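Local coordinates for protein urocanate hydratase (Paenibacillus sp. Soil724D2, PDB 7NED) that binds NAD+ and urocanate and probably adds water to thiourocanate during bacterial ergothioneine breakdown, at residues A257-L260 with V261-Y264; M440-P443 with N444-T447; A465-N468 with C469-A473. All coordinates share one frame; numbering follows the deposited sequence.

Contact 1: A257-L260 with V261-Y264. With NAD (nicotinamide-adenine-dinucleotide), chain C.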
loop_
_atom_site.group_PDB
_atom_site.type_symbol
_atom_site.label_atom_id
_atom_site.label_comp_id
_atom_site.label_asym_id
_atom_site.label_seq_id
_atom_site.Cartn_x
_atom_site.Cartn_y
_atom_site.Cartn_z
ATOM N N ALA A 257 1.025 8.566 23.336
ATOM C CA ALA A 257 1.484 7.279 23.758
ATOM C C ALA A 257 1.989 6.433 22.618
ATOM O O ALA A 257 2.596 5.464 22.839
ATOM C CB ALA A 257 0.428 6.542 24.552
ATOM N N HIS A 258 1.725 6.830 21.406
ATOM C CA HIS A 258 2.222 6.058 20.267
ATOM C C HIS A 258 3.724 6.179 20.081
ATOM O O HIS A 258 4.306 5.402 19.307
ATOM C CB HIS A 258 1.539 6.534 18.982
ATOM C CG HIS A 258 1.906 7.936 18.592
ATOM N ND1 HIS A 258 1.417 9.044 19.257
ATOM C CD2 HIS A 258 2.708 8.409 17.605
ATOM C CE1 HIS A 258 1.913 10.139 18.703
ATOM N NE2 HIS A 258 2.690 9.778 17.693
ATOM N N ASP A 259 4.366 7.159 20.706
ATOM C CA ASP A 259 5.794 7.340 20.472
ATOM C C ASP A 259 6.501 7.606 21.787
ATOM O O ASP A 259 6.280 8.642 22.429
ATOM C CB ASP A 259 6.075 8.444 19.465
ATOM C CG ASP A 259 7.508 8.341 18.916
ATOM O OD1 ASP A 259 8.407 8.845 19.605
ATOM O OD2 ASP A 259 7.741 7.657 17.868
ATOM N N LEU A 260 7.341 6.648 22.181
ATOM C CA LEU A 260 8.061 6.681 23.443
ATOM C C LEU A 260 9.334 7.503 23.365
ATOM O O LEU A 260 10.018 7.664 24.382
ATOM C CB LEU A 260 8.392 5.252 23.893
ATOM C CG LEU A 260 7.233 4.242 23.913
ATOM C CD1 LEU A 260 7.648 2.882 24.503
ATOM C CD2 LEU A 260 6.032 4.835 24.632
ATOM N N VAL A 261 9.685 8.024 22.195
ATOM C CA VAL A 261 10.871 8.846 22.079
ATOM C C VAL A 261 10.506 10.318 21.989
ATOM O O VAL A 261 11.127 11.161 22.634
ATOM C CB VAL A 261 11.716 8.405 20.860
ATOM C CG1 VAL A 261 12.801 9.432 20.593
ATOM C CG2 VAL A 261 12.254 6.991 21.040
ATOM N N TYR A 262 9.476 10.636 21.212
ATOM C CA TYR A 262 9.089 12.009 21.011
ATOM C C TYR A 262 7.756 12.370 21.650
ATOM O O TYR A 262 7.396 13.541 21.613
ATOM C CB TYR A 262 9.018 12.313 19.512
ATOM C CG TYR A 262 10.367 12.097 18.837
ATOM C CD1 TYR A 262 10.700 10.877 18.278
ATOM C CD2 TYR A 262 11.323 13.109 18.843
ATOM C CE1 TYR A 262 11.949 10.686 17.671
ATOM C CE2 TYR A 262 12.543 12.935 18.256
ATOM C CZ TYR A 262 12.858 11.728 17.680
ATOM O OH TYR A 262 14.094 11.592 17.113
ATOM N N GLY A 263 7.025 11.402 22.209
ATOM C CA GLY A 263 5.663 11.634 22.659
ATOM C C GLY A 263 5.523 11.610 24.172
ATOM O O GLY A 263 5.686 12.636 24.833
ATOM N N TYR A 264 5.275 10.435 24.725
ATOM C CA TYR A 264 4.867 10.287 26.123
ATOM C C TYR A 264 5.977 10.663 27.107
ATOM O O TYR A 264 7.088 10.110 27.065
ATOM C CB TYR A 264 4.445 8.840 26.359
ATOM C CG TYR A 264 3.678 8.706 27.618
ATOM C CD1 TYR A 264 4.325 8.665 28.843
ATOM C CD2 TYR A 264 2.291 8.699 27.596
ATOM C CE1 TYR A 264 3.595 8.577 30.039
ATOM C CE2 TYR A 264 1.550 8.593 28.781
ATOM C CZ TYR A 264 2.212 8.543 29.988
ATOM O OH TYR A 264 1.483 8.444 31.147
HETATM P PA NAD C . 0.610 15.953 20.494
HETATM O O1A NAD C . 1.944 15.237 20.688
HETATM O O2A NAD C . 0.421 17.276 19.870
HETATM O O5B NAD C . 0.150 16.263 22.095
HETATM C C5B NAD C . 0.380 15.227 22.963
HETATM C C4B NAD C . 0.169 15.887 24.404
HETATM O O4B NAD C . 0.397 14.985 25.450
HETATM C C3B NAD C . 1.281 16.984 24.463
HETATM O O3B NAD C . 0.736 18.179 24.842
HETATM C C2B NAD C . 2.239 16.431 25.563
HETATM O O2B NAD C . 2.750 17.416 26.384
HETATM C C1B NAD C . 1.223 15.672 26.411
HETATM N N9A NAD C . 1.790 14.589 27.216
HETATM C C8A NAD C . 2.800 13.686 26.903
HETATM N N7A NAD C . 3.058 12.842 27.870
HETATM C C5A NAD C . 2.158 13.177 28.873
HETATM C C6A NAD C . 1.931 12.659 30.168
HETATM N N6A NAD C . 2.640 11.611 30.643
HETATM N N1A NAD C . 0.959 13.200 30.954
HETATM C C2A NAD C . 0.301 14.267 30.434
HETATM N N3A NAD C . 0.408 14.863 29.235
HETATM C C4A NAD C . 1.362 14.286 28.475
HETATM O O3 NAD C . -0.259 14.732 20.036
HETATM P PN NAD C . -1.709 14.973 19.419
HETATM O O1N NAD C . -1.876 15.430 18.000
HETATM O O2N NAD C . -2.582 15.531 20.524
HETATM O O5D NAD C . -2.352 13.379 19.289
HETATM C C5D NAD C . -2.347 12.659 20.534
HETATM C C4D NAD C . -2.775 11.241 20.269
HETATM O O4D NAD C . -3.952 11.198 19.485
HETATM C C3D NAD C . -1.607 10.685 19.299
HETATM O O3D NAD C . -1.234 9.358 19.653
HETATM C C2D NAD C . -2.281 10.666 17.878
HETATM O O2D NAD C . -1.918 9.630 17.060
HETATM C C1D NAD C . -3.645 10.236 18.505
HETATM N N1N NAD C . -4.798 10.092 17.606
HETATM C C2N NAD C . -4.652 8.987 16.790
HETATM C C3N NAD C . -5.654 8.615 15.907
HETATM C C7N NAD C . -5.362 7.409 15.004
HETATM O O7N NAD C . -6.231 6.687 14.515
HETATM N N7N NAD C . -4.038 7.175 14.671
HETATM C C4N NAD C . -6.816 9.398 15.906
HETATM C C5N NAD C . -6.925 10.495 16.760
HETATM C C6N NAD C . -5.891 10.837 17.649
HETATM O O HOH W 1 9.146 10.208 25.266
#
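Asp259 folds its carboxylate back over the chain that follows it, toward Val261 and Tyr262, in an Asx turn. CG stands anti to the backbone N (chi1 -163°), which brings OD1 within reach of two consecutive amides. Tyr262 N meets OD1 at 2.6 Å, nearly along the C-O axis, whereas Val261 N approaches OD1 from above the carboxylate plane at 3.0 Å. Aspartate suits this place because its short arm can serve both amides while OD2 takes a hydrogen bond from Tyr109 OH.

The backbone closes the loop. Asp259 O accepts Tyr264 N at 3.1 Å and, weakly, Gly263 N. Gly263 fits because a beta carbon there would run into Asp259 O.

Apolar packing is lighter: Ala257 CB lies 4.2 Å from Tyr264 CD2.

Two side chains reach the NAD. His258 ND1 makes a weak hydrogen bond to O3D of the nicotinamide ribose at 2.7 Å, with NE2 anchored on Ala43 O. The Tyr264 ring offers one face to adenine N6A, which sits 3.1 Å above it near the rim, and its OH binds Glu296.

The loop runs from strand 250-251 to helix 274-280, wedged between helix 282-305, whose Ile293 touches Ala257, Leu260 and Tyr264, helix 317-323 and helix 105-113.

Contact 2: M440-P443 with N444-T447; sequences MTHP and NIMT. With NAD (nicotinamide-adenine-dinucleotide), chain C.
His442 and Ile445 are the ends of a type I beta turn, a local contact that takes the chain off strand 428-441 in the C-terminal part of the protein. Pro443, with phi held by its ring, suits the second position. His442 O accepts two amides from opposite faces of its plane: Ile445 N closes the turn at 2.9 Å, and Thr447 N binds this oxygen at 2.9 Å too. In return Thr447 OG1 accepts His442 N, just beyond the strand, at 3.0 Å; the same hydroxyl also bonds Asp455 O.

The imidazole folds over the turn, CG anti to the backbone N (chi1 -169°). Its ND1 accepts Asn444 N at 3.1 Å, the amide tilted 22° from the ring plane, and Ile445 CG1 sits 3.5 Å from the ring centroid, almost straight above one face, in a CH-pi contact. An alanine here would leave the amide of Asn444 without its ring acceptor and is likely to let the Ile445 side chain turn. On its other branch, Ile445 CG2 lies 3.6 Å from the carboxamide O7N of NAD, which makes this residue part of the cofactor pocket.

Around the turn, helix 335-344 touches Ile445 and Met446, strand 490-498 bonds Thr441 through Thr490, and Trp102 of the second subunit packs on Pro443 and Asn444.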
loop_
_atom_site.group_PDB
_atom_site.type_symbol
_atom_site.label_atom_id
_atom_site.label_comp_id
_atom_site.label_asym_id
_atom_site.label_seq_id
_atom_site.Cartn_x
_atom_site.Cartn_y
_atom_site.Cartn_z
ATOM N N MET A 440 -8.763 3.295 6.267
ATOM C CA MET A 440 -7.944 2.994 7.373
ATOM C C MET A 440 -7.979 1.546 7.850
ATOM O O MET A 440 -9.016 1.006 8.090
ATOM C CB MET A 440 -8.338 3.920 8.476
ATOM C CG MET A 440 -7.962 3.522 9.827
ATOM S SD MET A 440 -6.272 3.905 10.028
ATOM C CE MET A 440 -6.350 5.547 10.608
ATOM N N THR A 441 -6.811 1.006 8.022
ATOM C CA THR A 441 -6.674 -0.323 8.557
ATOM C C THR A 441 -5.742 -0.204 9.740
ATOM O O THR A 441 -4.663 0.253 9.595
ATOM C CB THR A 441 -6.127 -1.335 7.531
ATOM O OG1 THR A 441 -7.014 -1.464 6.454
ATOM C CG2 THR A 441 -5.880 -2.636 8.170
ATOM N N HIS A 442 -6.229 -0.608 10.895
ATOM C CA HIS A 442 -5.508 -0.601 12.126
ATOM C C HIS A 442 -6.226 -1.481 13.129
ATOM O O HIS A 442 -7.157 -1.056 13.689
ATOM C CB HIS A 442 -5.433 0.793 12.670
ATOM C CG HIS A 442 -4.482 0.952 13.803
ATOM N ND1 HIS A 442 -4.258 -0.017 14.729
ATOM C CD2 HIS A 442 -3.715 1.989 14.167
ATOM C CE1 HIS A 442 -3.413 0.420 15.624
ATOM N NE2 HIS A 442 -3.057 1.632 15.298
ATOM N N PRO A 443 -5.725 -2.696 13.304
ATOM C CA PRO A 443 -6.277 -3.731 14.164
ATOM C C PRO A 443 -6.480 -3.303 15.615
ATOM O O PRO A 443 -7.215 -3.946 16.274
ATOM C CB PRO A 443 -5.277 -4.880 14.033
ATOM C CG PRO A 443 -4.545 -4.613 12.803
ATOM C CD PRO A 443 -4.462 -3.137 12.719
ATOM N N ASN A 444 -5.836 -2.256 16.075
ATOM C CA ASN A 444 -6.116 -1.815 17.442
ATOM C C ASN A 444 -6.704 -0.414 17.468
ATOM O O ASN A 444 -6.764 0.211 18.537
ATOM C CB ASN A 444 -4.856 -1.896 18.313
ATOM C CG ASN A 444 -4.332 -3.306 18.426
ATOM O OD1 ASN A 444 -5.096 -4.263 18.363
ATOM N ND2 ASN A 444 -3.034 -3.444 18.572
ATOM N N ILE A 445 -7.165 0.090 16.325
ATOM C CA ILE A 445 -7.937 1.321 16.321
ATOM C C ILE A 445 -9.104 1.087 15.375
ATOM O O ILE A 445 -10.070 0.397 15.725
ATOM C CB ILE A 445 -7.080 2.555 15.933
ATOM C CG1 ILE A 445 -5.936 2.744 16.917
ATOM C CG2 ILE A 445 -7.914 3.845 15.913
ATOM C CD1 ILE A 445 -5.124 4.012 16.702
ATOM N N MET A 446 -8.995 1.579 14.146
ATOM C CA MET A 446 -10.149 1.585 13.249
ATOM C C MET A 446 -10.788 0.215 13.102
ATOM O O MET A 446 -12.022 0.090 13.137
ATOM C CB MET A 446 -9.752 2.099 11.858
ATOM C CG MET A 446 -10.946 2.164 10.931
ATOM S SD MET A 446 -11.945 3.642 11.317
ATOM C CE MET A 446 -13.119 3.694 9.971
ATOM N N THR A 447 -9.972 -0.830 12.864
ATOM C CA THR A 447 -10.507 -2.134 12.481
ATOM C C THR A 447 -10.283 -3.213 13.558
ATOM O O THR A 447 -10.095 -4.406 13.255
ATOM C CB THR A 447 -9.923 -2.540 11.122
ATOM O OG1 THR A 447 -8.490 -2.507 11.163
ATOM C CG2 THR A 447 -10.393 -1.547 10.050
HETATM P PA NAD C . 0.610 15.953 20.494
HETATM O O1A NAD C . 1.944 15.237 20.688
HETATM O O2A NAD C . 0.421 17.276 19.870
HETATM O O5B NAD C . 0.150 16.263 22.095
HETATM C C5B NAD C . 0.380 15.227 22.963
HETATM C C4B NAD C . 0.169 15.887 24.404
HETATM O O4B NAD C . 0.397 14.985 25.450
HETATM C C3B NAD C . 1.281 16.984 24.463
HETATM O O3B NAD C . 0.736 18.179 24.842
HETATM C C2B NAD C . 2.239 16.431 25.563
HETATM O O2B NAD C . 2.750 17.416 26.384
HETATM C C1B NAD C . 1.223 15.672 26.411
HETATM N N9A NAD C . 1.790 14.589 27.216
HETATM C C8A NAD C . 2.800 13.686 26.903
HETATM N N7A NAD C . 3.058 12.842 27.870
HETATM C C5A NAD C . 2.158 13.177 28.873
HETATM C C6A NAD C . 1.931 12.659 30.168
HETATM N N6A NAD C . 2.640 11.611 30.643
HETATM N N1A NAD C . 0.959 13.200 30.954
HETATM C C2A NAD C . 0.301 14.267 30.434
HETATM N N3A NAD C . 0.408 14.863 29.235
HETATM C C4A NAD C . 1.362 14.286 28.475
HETATM O O3 NAD C . -0.259 14.732 20.036
HETATM P PN NAD C . -1.709 14.973 19.419
HETATM O O1N NAD C . -1.876 15.430 18.000
HETATM O O2N NAD C . -2.582 15.531 20.524
HETATM O O5D NAD C . -2.352 13.379 19.289
HETATM C C5D NAD C . -2.347 12.659 20.534
HETATM C C4D NAD C . -2.775 11.241 20.269
HETATM O O4D NAD C . -3.952 11.198 19.485
HETATM C C3D NAD C . -1.607 10.685 19.299
HETATM O O3D NAD C . -1.234 9.358 19.653
HETATM C C2D NAD C . -2.281 10.666 17.878
HETATM O O2D NAD C . -1.918 9.630 17.060
HETATM C C1D NAD C . -3.645 10.236 18.505
HETATM N N1N NAD C . -4.798 10.092 17.606
HETATM C C2N NAD C . -4.652 8.987 16.790
HETATM C C3N NAD C . -5.654 8.615 15.907
HETATM C C7N NAD C . -5.362 7.409 15.004
HETATM O O7N NAD C . -6.231 6.687 14.515
HETATM N N7N NAD C . -4.038 7.175 14.671
HETATM C C4N NAD C . -6.816 9.398 15.906
HETATM C C5N NAD C . -6.925 10.495 16.760
HETATM C C6N NAD C . -5.891 10.837 17.649
#

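Contact 3: A465-N468 with C469-A473; sequences AMLN and CSSMA
Ser471 turns back onto Leu467 in the C-cap region of helix 459-469, where serine hydroxyls supplement the helical amides as donors to the last carbonyls. Its CB points at the helix and rests 3.3 Å from Leu467 O and 3.6 Å from Asn468 O. From there OG, anti to its own carbonyl carbon (chi1 -65°), turns back to the helix and donates to Leu467 O at 2.7 Å, arriving well above that carbonyl's plane. The hydroxyl has a second partner in Asn514 ND2 of helix 502-525, so two partners fix its rotation. Serine suits the site because its short arm just reaches the carbonyl four residues back.

The chain then leaves the helix. A type I turn spans Cys469 to Met472, and Met472 adopts a left-handed backbone (phi 84°), which brings Ala473 N round to a long, weak bond with Asn468 O at 3.4 Å. The flexible Met472 side chain packs on Ile506 and Thr510 of helix 502-525, and on His85 of the second subunit. Asn468 ND2 is hydrogen-bonded to Asp515 OD1 of helix 502-525 in its own chain.

Two residues earlier the regular helical bond holds, Cys469 N to Ala465 O at 2.8 Å. Beside it Met466 O is gripped twice by one residue: Ser470 N, at 3.0 Å, and Ser470 OG, at 2.8 Å, reach this oxygen from opposite faces of its carbonyl plane.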
loop_
_atom_site.group_PDB
_atom_site.type_symbol
_atom_site.label_atom_id
_atom_site.label_comp_id
_atom_site.label_asym_id
_atom_site.label_seq_id
_atom_site.Cartn_x
_atom_site.Cartn_y
_atom_site.Cartn_z
ATOM N N ALA A 465 -7.370 4.740 -2.250
ATOM C CA ALA A 465 -6.453 5.627 -2.965
ATOM C C ALA A 465 -6.547 5.431 -4.479
ATOM O O ALA A 465 -6.698 6.400 -5.237
ATOM C CB ALA A 465 -5.021 5.379 -2.489
ATOM N N MET A 466 -6.409 4.180 -4.948
ATOM C CA MET A 466 -6.502 3.943 -6.389
ATOM C C MET A 466 -7.817 4.384 -6.984
ATOM O O MET A 466 -7.835 4.981 -8.067
ATOM C CB MET A 466 -6.218 2.488 -6.768
ATOM C CG MET A 466 -4.807 2.035 -6.413
ATOM S SD MET A 466 -4.542 0.390 -7.071
ATOM C CE MET A 466 -5.473 -0.500 -5.879
ATOM N N LEU A 467 -8.923 4.077 -6.321
ATOM C CA LEU A 467 -10.224 4.516 -6.823
ATOM C C LEU A 467 -10.346 6.037 -6.805
ATOM O O LEU A 467 -10.881 6.645 -7.747
ATOM C CB LEU A 467 -11.339 3.871 -5.979
ATOM C CG LEU A 467 -12.779 4.113 -6.439
ATOM C CD1 LEU A 467 -12.992 3.655 -7.890
ATOM C CD2 LEU A 467 -13.795 3.384 -5.521
ATOM N N ASN A 468 -9.845 6.683 -5.748
ATOM C CA ASN A 468 -9.913 8.141 -5.731
ATOM C C ASN A 468 -9.035 8.760 -6.810
ATOM O O ASN A 468 -9.411 9.781 -7.395
ATOM C CB ASN A 468 -9.548 8.673 -4.352
ATOM C CG ASN A 468 -10.676 8.451 -3.367
ATOM O OD1 ASN A 468 -11.805 8.169 -3.788
ATOM N ND2 ASN A 468 -10.402 8.594 -2.076
ATOM N N CYS A 469 -7.867 8.164 -7.098
ATOM C CA CYS A 469 -7.085 8.630 -8.241
ATOM C C CYS A 469 -7.867 8.478 -9.526
ATOM O O CYS A 469 -7.727 9.291 -10.451
ATOM C CB CYS A 469 -5.788 7.839 -8.374
ATOM S SG CYS A 469 -4.542 8.279 -7.138
ATOM N N SER A 470 -8.602 7.373 -9.640
ATOM C CA SER A 470 -9.425 7.130 -10.813
ATOM C C SER A 470 -10.659 8.012 -10.837
ATOM O O SER A 470 -11.384 8.014 -11.834
ATOM C CB SER A 470 -9.847 5.653 -10.846
ATOM O OG SER A 470 -8.712 4.806 -10.745
ATOM N N SER A 471 -10.938 8.733 -9.755
ATOM C CA SER A 471 -12.181 9.485 -9.633
ATOM C C SER A 471 -11.978 10.990 -9.763
ATOM O O SER A 471 -12.908 11.758 -9.444
ATOM C CB SER A 471 -12.843 9.187 -8.280
ATOM O OG SER A 471 -13.249 7.824 -8.186
ATOM N N MET A 472 -10.782 11.435 -10.130
ATOM C CA MET A 472 -10.499 12.833 -10.471
ATOM C C MET A 472 -10.215 13.712 -9.253
ATOM O O MET A 472 -10.436 14.927 -9.298
ATOM C CB MET A 472 -11.686 13.389 -11.244
ATOM C CG MET A 472 -11.881 12.568 -12.527
ATOM S SD MET A 472 -13.262 13.108 -13.543
ATOM C CE MET A 472 -14.613 12.623 -12.534
ATOM N N ALA A 473 -9.773 13.126 -8.143
ATOM C CA ALA A 473 -9.427 13.895 -6.960
ATOM C C ALA A 473 -8.207 14.783 -7.250
ATOM O O ALA A 473 -7.493 14.618 -8.254
ATOM C CB ALA A 473 -9.147 12.938 -5.793
#

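Contacts 1 and 2 approach the NAD from different family regions, the Rossmann-like one and the C-terminal one. Their centres are about 19 Å apart and their nearest atoms about 7 Å; they do not touch, but both line the same NAD: 257-264 lies along the adenine and nicotinamide ribose, 440-447 beside the nicotinamide amide. Contact 2 is also nearer the substrate site, with the Met440 side chain about 6 Å from bound urocanate, against about 12 Å for that of Asp259 in contact 1. Contact 3 lies far from contact 1, about 34 Å between centres. It follows contact 2 in the chain, about 22 Å away between centres, and both touch the second subunit.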